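PDB 6Q2F: glycoside hydrolase family protein from Novosphingobium sp. PP1Y, which probably hydrolyses terminal alpha-L-rhamnosyl residues from rhamnose-containing glycosides, as an alpha-L-rhamnosidase that carries a sodium ion. Local coordinates for residues Met801-Val814 with Asp837-Trp849. Numbering follows the deposited sequence.
Sequences MTLAALRKLAALVV and DLTEWSSLVARLW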
HETATM    1  N   MSE A 801     -22.912 -10.908   0.475  1.00 30.55           N
HETATM    2  CA  MSE A 801     -23.387  -9.549   0.591  1.00 28.67           C
HETATM    3  C   MSE A 801     -24.372  -9.416   1.738  1.00 32.84           C
HETATM    4  O   MSE A 801     -25.227 -10.268   1.966  1.00 30.74           O
HETATM    5  CB  MSE A 801     -24.028  -9.098  -0.720  1.00 34.71           C
HETATM    6  CG  MSE A 801     -24.417  -7.629  -0.749  1.00 30.38           C
HETATM    7 SE   MSE A 801     -25.285  -7.217  -2.427  0.73 28.32          SE
HETATM    8  CE  MSE A 801     -23.770  -7.463  -3.595  1.00 26.63           C
ATOM      9  N   THR A 802     -24.239  -8.318   2.452  1.00 28.13           N
ATOM     10  CA  THR A 802     -25.056  -8.071   3.616  1.00 36.68           C
ATOM     11  C   THR A 802     -26.410  -7.480   3.194  1.00 38.14           C
ATOM     12  O   THR A 802     -26.571  -6.932   2.091  1.00 30.60           O
ATOM     13  CB  THR A 802     -24.274  -7.158   4.556  1.00 34.10           C
ATOM     14  OG1 THR A 802     -24.738  -7.322   5.889  1.00 67.75           O
ATOM     15  CG2 THR A 802     -24.396  -5.716   4.123  1.00 21.29           C
ATOM     16  N   LEU A 803     -27.410  -7.639   4.062  1.00 34.82           N
ATOM     17  CA  LEU A 803     -28.718  -7.079   3.748  1.00 37.85           C
ATOM     18  C   LEU A 803     -28.620  -5.573   3.559  1.00 34.43           C
ATOM     19  O   LEU A 803     -29.218  -5.016   2.636  1.00 33.24           O
ATOM     20  CB  LEU A 803     -29.737  -7.427   4.839  1.00 32.21           C
ATOM     21  CG  LEU A 803     -31.121  -6.802   4.596  1.00 30.52           C
ATOM     22  CD1 LEU A 803     -31.695  -7.236   3.247  1.00 30.70           C
ATOM     23  CD2 LEU A 803     -32.087  -7.157   5.712  1.00 36.20           C
ATOM     24  N   ALA A 804     -27.844  -4.905   4.413  1.00 27.04           N
ATOM     25  CA  ALA A 804     -27.664  -3.461   4.311  1.00 31.53           C
ATOM     26  C   ALA A 804     -27.108  -3.063   2.946  1.00 34.88           C
ATOM     27  O   ALA A 804     -27.559  -2.085   2.342  1.00 35.93           O
ATOM     28  CB  ALA A 804     -26.729  -2.968   5.423  1.00 24.61           C
ATOM     29  N   ALA A 805     -26.108  -3.795   2.451  1.00 27.17           N
ATOM     30  CA  ALA A 805     -25.591  -3.490   1.123  1.00 25.71           C
ATOM     31  C   ALA A 805     -26.639  -3.801   0.073  1.00 27.56           C
ATOM     32  O   ALA A 805     -26.844  -3.021  -0.860  1.00 30.70           O
ATOM     33  CB  ALA A 805     -24.305  -4.275   0.837  1.00 20.77           C
ATOM     34  N   LEU A 806     -27.307  -4.948   0.205  1.00 27.15           N
ATOM     35  CA  LEU A 806     -28.272  -5.359  -0.812  1.00 27.44           C
ATOM     36  C   LEU A 806     -29.435  -4.379  -0.884  1.00 29.53           C
ATOM     37  O   LEU A 806     -29.925  -4.055  -1.978  1.00 31.96           O
ATOM     38  CB  LEU A 806     -28.760  -6.770  -0.510  1.00 29.92           C
ATOM     39  CG  LEU A 806     -29.743  -7.382  -1.501  1.00 31.47           C
ATOM     40  CD1 LEU A 806     -29.107  -7.479  -2.879  1.00 28.82           C
ATOM     41  CD2 LEU A 806     -30.131  -8.762  -1.006  1.00 29.47           C
ATOM     42  N   ARG A 807     -29.871  -3.881   0.277  1.00 28.24           N
ATOM     43  CA  ARG A 807     -30.922  -2.872   0.328  1.00 35.90           C
ATOM     44  C   ARG A 807     -30.546  -1.650  -0.493  1.00 33.00           C
ATOM     45  O   ARG A 807     -31.341  -1.151  -1.297  1.00 34.88           O
ATOM     46  CB  ARG A 807     -31.177  -2.458   1.771  1.00 37.30           C
ATOM     47  CG  ARG A 807     -32.124  -3.372   2.532  1.00 36.68           C
ATOM     48  CD  ARG A 807     -32.029  -3.067   4.036  1.00 33.74           C
ATOM     49  NE  ARG A 807     -33.123  -3.676   4.779  1.00 39.69           N
ATOM     50  CZ  ARG A 807     -33.226  -3.651   6.098  1.00 38.59           C
ATOM     51  NH1 ARG A 807     -32.285  -3.050   6.816  1.00 39.34           N
ATOM     52  NH2 ARG A 807     -34.266  -4.222   6.693  1.00 39.99           N
ATOM     53  N   LYS A 808     -29.339  -1.131  -0.271  1.00 33.59           N
ATOM     54  CA  LYS A 808     -28.922   0.063  -0.988  1.00 35.71           C
ATOM     55  C   LYS A 808     -28.793  -0.218  -2.474  1.00 32.62           C
ATOM     56  O   LYS A 808     -29.186   0.600  -3.312  1.00 34.42           O
ATOM     57  CB  LYS A 808     -27.601   0.589  -0.430  1.00 39.44           C
ATOM     58  CG  LYS A 808     -27.321   1.996  -0.905  1.00 52.35           C
ATOM     59  CD  LYS A 808     -28.266   3.006  -0.238  1.00 62.22           C
ATOM     60  CE  LYS A 808     -28.252   4.340  -0.981  1.00 68.22           C
ATOM     61  NZ  LYS A 808     -29.034   5.414  -0.294  1.00 71.98           N
ATOM     62  N   LEU A 809     -28.258  -1.383  -2.818  1.00 30.69           N
ATOM     63  CA  LEU A 809     -28.096  -1.737  -4.221  1.00 30.97           C
ATOM     64  C   LEU A 809     -29.451  -1.856  -4.904  1.00 35.17           C
ATOM     65  O   LEU A 809     -29.662  -1.302  -5.990  1.00 32.36           O
ATOM     66  CB  LEU A 809     -27.311  -3.036  -4.313  1.00 30.10           C
ATOM     67  CG  LEU A 809     -26.828  -3.468  -5.675  1.00 37.19           C
ATOM     68  CD1 LEU A 809     -25.589  -2.634  -6.077  1.00 26.20           C
ATOM     69  CD2 LEU A 809     -26.525  -4.949  -5.594  1.00 40.60           C
ATOM     70  N   ALA A 810     -30.393  -2.555  -4.262  1.00 32.59           N
ATOM     71  CA  ALA A 810     -31.746  -2.647  -4.798  1.00 30.00           C
ATOM     72  C   ALA A 810     -32.379  -1.273  -4.937  1.00 33.34           C
ATOM     73  O   ALA A 810     -33.069  -1.001  -5.924  1.00 32.60           O
ATOM     74  CB  ALA A 810     -32.614  -3.539  -3.906  1.00 24.30           C
ATOM     75  N   ALA A 811     -32.168  -0.393  -3.954  1.00 29.52           N
ATOM     76  CA  ALA A 811     -32.805   0.917  -4.023  1.00 31.18           C
ATOM     77  C   ALA A 811     -32.233   1.738  -5.177  1.00 36.07           C
ATOM     78  O   ALA A 811     -32.971   2.456  -5.866  1.00 35.71           O
ATOM     79  CB  ALA A 811     -32.636   1.655  -2.693  1.00 27.33           C
ATOM     80  N   LEU A 812     -30.924   1.635  -5.419  1.00 30.88           N
ATOM     81  CA  LEU A 812     -30.342   2.362  -6.540  1.00 30.86           C
ATOM     82  C   LEU A 812     -30.843   1.806  -7.867  1.00 31.81           C
ATOM     83  O   LEU A 812     -31.204   2.572  -8.766  1.00 33.94           O
ATOM     84  CB  LEU A 812     -28.818   2.308  -6.471  1.00 30.15           C
ATOM     85  CG  LEU A 812     -28.170   3.031  -5.288  1.00 33.30           C
ATOM     86  CD1 LEU A 812     -26.700   2.655  -5.183  1.00 27.13           C
ATOM     87  CD2 LEU A 812     -28.321   4.538  -5.443  1.00 32.84           C
ATOM     88  N   VAL A 813     -30.865   0.476  -8.003  1.00 28.44           N
ATOM     89  CA  VAL A 813     -31.455  -0.169  -9.177  1.00 32.70           C
ATOM     90  C   VAL A 813     -32.878   0.331  -9.399  1.00 34.84           C
ATOM     91  O   VAL A 813     -33.204   0.876 -10.460  1.00 37.97           O
ATOM     92  CB  VAL A 813     -31.412  -1.704  -9.036  1.00 32.31           C
ATOM     93  CG1 VAL A 813     -32.173  -2.360 -10.171  1.00 29.39           C
ATOM     94  CG2 VAL A 813     -29.976  -2.208  -9.025  1.00 28.84           C
ATOM     95  N   VAL A 814     -33.745   0.172  -8.386  1.00 31.60           N
ATOM     96  CA  VAL A 814     -35.143   0.591  -8.536  1.00 32.35           C
ATOM     97  C   VAL A 814     -35.229   2.085  -8.855  1.00 36.81           C
ATOM     98  O   VAL A 814     -36.132   2.534  -9.572  1.00 33.35           O
ATOM     99  CB  VAL A 814     -35.950   0.207  -7.282  1.00 30.71           C
ATOM    100  CG1 VAL A 814     -37.344   0.845  -7.290  1.00 26.78           C
ATOM    101  CG2 VAL A 814     -36.106  -1.326  -7.227  1.00 31.28           C
ATOM    102  N   ASP A 837     -34.927  -9.744   9.881  1.00 50.03           N
ATOM    103  CA  ASP A 837     -35.062  -9.432   8.458  1.00 55.53           C
ATOM    104  C   ASP A 837     -34.647 -10.548   7.512  1.00 65.90           C
ATOM    105  O   ASP A 837     -34.205 -10.347   6.407  1.00 65.27           O
ATOM    106  CB  ASP A 837     -34.316  -8.153   8.111  1.00 46.89           C
ATOM    107  CG  ASP A 837     -34.928  -6.939   8.715  1.00 48.59           C
ATOM    108  OD1 ASP A 837     -36.128  -6.751   8.609  1.00 53.51           O
ATOM    109  OD2 ASP A 837     -34.211  -6.148   9.295  1.00 48.77           O
ATOM    110  N   LEU A 838     -34.807 -11.748   7.977  1.00 83.80           N
ATOM    111  CA  LEU A 838     -34.503 -12.945   7.217  1.00 90.60           C
ATOM    112  C   LEU A 838     -34.964 -12.870   5.768  1.00 84.42           C
ATOM    113  O   LEU A 838     -34.180 -12.722   4.836  1.00 82.73           O
ATOM    114  CB  LEU A 838     -35.245 -14.109   7.883  1.00 99.74           C
ATOM    115  CG  LEU A 838     -36.199 -13.803   9.050  1.00 93.68           C
ATOM    116  CD1 LEU A 838     -37.159 -14.941   9.314  1.00 93.76           C
ATOM    117  CD2 LEU A 838     -35.382 -13.462  10.276  1.00 90.15           C
ATOM    118  N   THR A 839     -36.267 -12.986   5.621  1.00 60.77           N
ATOM    119  CA  THR A 839     -36.989 -12.958   4.378  1.00 50.07           C
ATOM    120  C   THR A 839     -36.669 -11.874   3.366  1.00 41.90           C
ATOM    121  O   THR A 839     -36.723 -12.107   2.208  1.00 42.15           O
ATOM    122  CB  THR A 839     -38.473 -12.827   4.754  1.00 53.77           C
ATOM    123  OG1 THR A 839     -38.843 -13.982   5.489  1.00 62.11           O
ATOM    124  CG2 THR A 839     -39.384 -12.669   3.564  1.00 50.41           C
ATOM    125  N   GLU A 840     -36.371 -10.691   3.823  1.00 38.06           N
ATOM    126  CA  GLU A 840     -36.151  -9.542   2.951  1.00 37.99           C
ATOM    127  C   GLU A 840     -34.922  -9.719   2.064  1.00 44.54           C
ATOM    128  O   GLU A 840     -34.940  -9.331   0.888  1.00 39.75           O
ATOM    129  CB  GLU A 840     -36.036  -8.266   3.788  1.00 33.93           C
ATOM    130  CG  GLU A 840     -35.764  -7.023   2.943  1.00 39.42           C
ATOM    131  CD  GLU A 840     -35.570  -5.776   3.783  1.00 43.70           C
ATOM    132  OE1 GLU A 840     -35.738  -5.854   5.019  1.00 44.52           O
ATOM    133  OE2 GLU A 840     -35.244  -4.724   3.204  1.00 44.92           O
ATOM    134  N   TRP A 841     -33.851 -10.307   2.603  1.00 42.97           N
ATOM    135  CA  TRP A 841     -32.652 -10.554   1.804  1.00 34.73           C
ATOM    136  C   TRP A 841     -32.992 -11.402   0.587  1.00 36.90           C
ATOM    137  O   TRP A 841     -32.627 -11.059  -0.544  1.00 39.71           O
ATOM    138  CB  TRP A 841     -31.586 -11.242   2.663  1.00 35.93           C
ATOM    139  CG  TRP A 841     -30.215 -11.368   2.048  1.00 31.32           C
ATOM    140  CD1 TRP A 841     -29.144 -10.561   2.282  1.00 31.31           C
ATOM    141  CD2 TRP A 841     -29.758 -12.376   1.122  1.00 27.76           C
ATOM    142  NE1 TRP A 841     -28.055 -10.989   1.562  1.00 33.25           N
ATOM    143  CE2 TRP A 841     -28.402 -12.101   0.842  1.00 31.54           C
ATOM    144  CE3 TRP A 841     -30.358 -13.483   0.518  1.00 30.00           C
ATOM    145  CZ2 TRP A 841     -27.640 -12.883  -0.022  1.00 29.08           C
ATOM    146  CZ3 TRP A 841     -29.600 -14.258  -0.342  1.00 34.45           C
ATOM    147  CH2 TRP A 841     -28.257 -13.955  -0.605  1.00 33.74           C
ATOM    148  N   SER A 842     -33.724 -12.500   0.803  1.00 37.43           N
ATOM    149  CA  SER A 842     -34.107 -13.381  -0.298  1.00 47.22           C
ATOM    150  C   SER A 842     -35.055 -12.690  -1.272  1.00 44.46           C
ATOM    151  O   SER A 842     -34.983 -12.922  -2.484  1.00 46.33           O
ATOM    152  CB  SER A 842     -34.754 -14.657   0.244  1.00 44.50           C
ATOM    153  OG  SER A 842     -33.774 -15.558   0.735  1.00 53.06           O
ATOM    154  N   SER A 843     -35.970 -11.863  -0.767  1.00 41.60           N
ATOM    155  CA  SER A 843     -36.890 -11.166  -1.661  1.00 46.28           C
ATOM    156  C   SER A 843     -36.131 -10.217  -2.575  1.00 39.80           C
ATOM    157  O   SER A 843     -36.413 -10.128  -3.774  1.00 41.71           O
ATOM    158  CB  SER A 843     -37.940 -10.399  -0.854  1.00 40.33           C
ATOM    159  OG  SER A 843     -38.707 -11.282  -0.062  1.00 57.31           O
ATOM    160  N   LEU A 844     -35.164  -9.490  -2.014  1.00 31.21           N
ATOM    161  CA  LEU A 844     -34.404  -8.542  -2.811  1.00 34.65           C
ATOM    162  C   LEU A 844     -33.561  -9.266  -3.849  1.00 36.27           C
ATOM    163  O   LEU A 844     -33.453  -8.810  -4.991  1.00 43.39           O
ATOM    164  CB  LEU A 844     -33.534  -7.669  -1.903  1.00 33.86           C
ATOM    165  CG  LEU A 844     -34.337  -6.676  -1.057  1.00 34.41           C
ATOM    166  CD1 LEU A 844     -33.427  -5.920  -0.104  1.00 36.54           C
ATOM    167  CD2 LEU A 844     -35.070  -5.695  -1.954  1.00 30.50           C
ATOM    168  N   VAL A 845     -32.963 -10.403  -3.477  1.00 34.01           N
ATOM    169  CA  VAL A 845     -32.223 -11.170  -4.472  1.00 36.92           C
ATOM    170  C   VAL A 845     -33.165 -11.626  -5.578  1.00 38.45           C
ATOM    171  O   VAL A 845     -32.852 -11.496  -6.765  1.00 39.41           O
ATOM    172  CB  VAL A 845     -31.485 -12.352  -3.821  1.00 38.00           C
ATOM    173  CG1 VAL A 845     -30.955 -13.290  -4.895  1.00 36.75           C
ATOM    174  CG2 VAL A 845     -30.318 -11.839  -2.975  1.00 36.41           C
ATOM    175  N   ALA A 846     -34.349 -12.133  -5.213  1.00 36.35           N
ATOM    176  CA  ALA A 846     -35.287 -12.583  -6.239  1.00 39.96           C
ATOM    177  C   ALA A 846     -35.721 -11.431  -7.140  1.00 37.54           C
ATOM    178  O   ALA A 846     -35.938 -11.633  -8.333  1.00 40.92           O
ATOM    179  CB  ALA A 846     -36.514 -13.270  -5.603  1.00 34.37           C
ATOM    180  N   ARG A 847     -35.824 -10.213  -6.602  1.00 42.47           N
ATOM    181  CA  ARG A 847     -36.269  -9.091  -7.426  1.00 41.99           C
ATOM    182  C   ARG A 847     -35.181  -8.646  -8.397  1.00 47.73           C
ATOM    183  O   ARG A 847     -35.460  -8.399  -9.578  1.00 50.28           O
ATOM    184  CB  ARG A 847     -36.714  -7.911  -6.555  1.00 39.59           C
ATOM    185  CG  ARG A 847     -37.622  -6.948  -7.331  1.00 41.80           C
ATOM    186  CD  ARG A 847     -37.916  -5.647  -6.584  1.00 43.83           C
ATOM    187  NE  ARG A 847     -38.536  -4.693  -7.501  1.00 42.66           N
ATOM    188  CZ  ARG A 847     -39.001  -3.496  -7.154  1.00 43.77           C
ATOM    189  NH1 ARG A 847     -38.930  -3.083  -5.902  1.00 38.88           N
ATOM    190  NH2 ARG A 847     -39.552  -2.709  -8.067  1.00 47.00           N
ATOM    191  N   LEU A 848     -33.938  -8.533  -7.927  1.00 41.78           N
ATOM    192  CA  LEU A 848     -32.886  -8.062  -8.817  1.00 38.03           C
ATOM    193  C   LEU A 848     -32.426  -9.148  -9.773  1.00 36.73           C
ATOM    194  O   LEU A 848     -31.907  -8.831 -10.846  1.00 36.37           O
ATOM    195  CB  LEU A 848     -31.673  -7.539  -8.034  1.00 33.36           C
ATOM    196  CG  LEU A 848     -31.811  -6.377  -7.066  1.00 39.23           C
ATOM    197  CD1 LEU A 848     -30.504  -5.626  -6.892  1.00 34.69           C
ATOM    198  CD2 LEU A 848     -32.929  -5.454  -7.471  1.00 49.82           C
ATOM    199  N   TRP A 849     -32.584 -10.413  -9.399  1.00 34.67           N
ATOM    200  CA  TRP A 849     -32.120 -11.540 -10.210  1.00 39.60           C
ATOM    201  C   TRP A 849     -33.274 -12.507 -10.428  1.00 45.30           C
ATOM    202  O   TRP A 849     -33.263 -13.633  -9.917  1.00 45.84           O
ATOM    203  CB  TRP A 849     -30.928 -12.233  -9.549  1.00 38.68           C
ATOM    204  CG  TRP A 849     -29.686 -11.395  -9.623  1.00 38.78           C
ATOM    205  CD1 TRP A 849     -28.829 -11.310 -10.674  1.00 36.85           C
ATOM    206  CD2 TRP A 849     -29.178 -10.514  -8.615  1.00 31.82           C
ATOM    207  NE1 TRP A 849     -27.818 -10.436 -10.386  1.00 36.94           N
ATOM    208  CE2 TRP A 849     -28.007  -9.929  -9.130  1.00 32.99           C
ATOM    209  CE3 TRP A 849     -29.595 -10.169  -7.328  1.00 33.67           C
ATOM    210  CZ2 TRP A 849     -27.244  -9.016  -8.402  1.00 30.09           C
ATOM    211  CZ3 TRP A 849     -28.839  -9.252  -6.604  1.00 32.31           C
ATOM    212  CH2 TRP A 849     -27.680  -8.690  -7.145  1.00 31.84           C
TER
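Two neighbouring helices pack together against strand 860-863 of the mixed sheet that also holds the parallel strands 788-794 and 818-820, helix 803-814 against helix 838-848, with axes 10.0 Å apart and running 38° from parallel. Leu844 acts as a knob in the hole formed by Leu803, Leu806, Arg807 and Ala810, its CD2 3.8 Å from Ala810 CB. Leu806 runs antiparallel alongside it, CD2 against Leu844 CB (3.7 Å). With CG anti to the backbone N (chi1 -178°), Leu806 lays CD2 over the face of Trp841, 3.9 Å from the centroid of the five-membered ring, a CH-pi contact. The same indole is pinned at its edge, where NE1 donates to Met801 O at 2.9 Å, coming from above the carbonyl plane. Further along, Leu848 reaches tip to tip toward Val813, and both also touch Val862.

At the partly exposed margin, Arg807 grips Glu840 side-on: NE to OE2 and NH2 to OE1, both 2.8 Å. The guanidinium and carboxylate planes are turned 46° apart, and OE2 is met from above the carboxylate plane, OE1 on the syn side. NH2 also forms a salt bridge with Asp837 OD2 at 3.2 Å, while Leu803 CD2 lies over one guanidinium face, offset toward its edge. A leucine in place of Arg807 would probably leave the Glu840 and Asp837 carboxylates without their shared counter-charge. Apolar side chains thus fill the interior, the indole N-H ties helix 838-848 to the backbone just before helix 803-814, and a two-acid, one-arginine network links the margin.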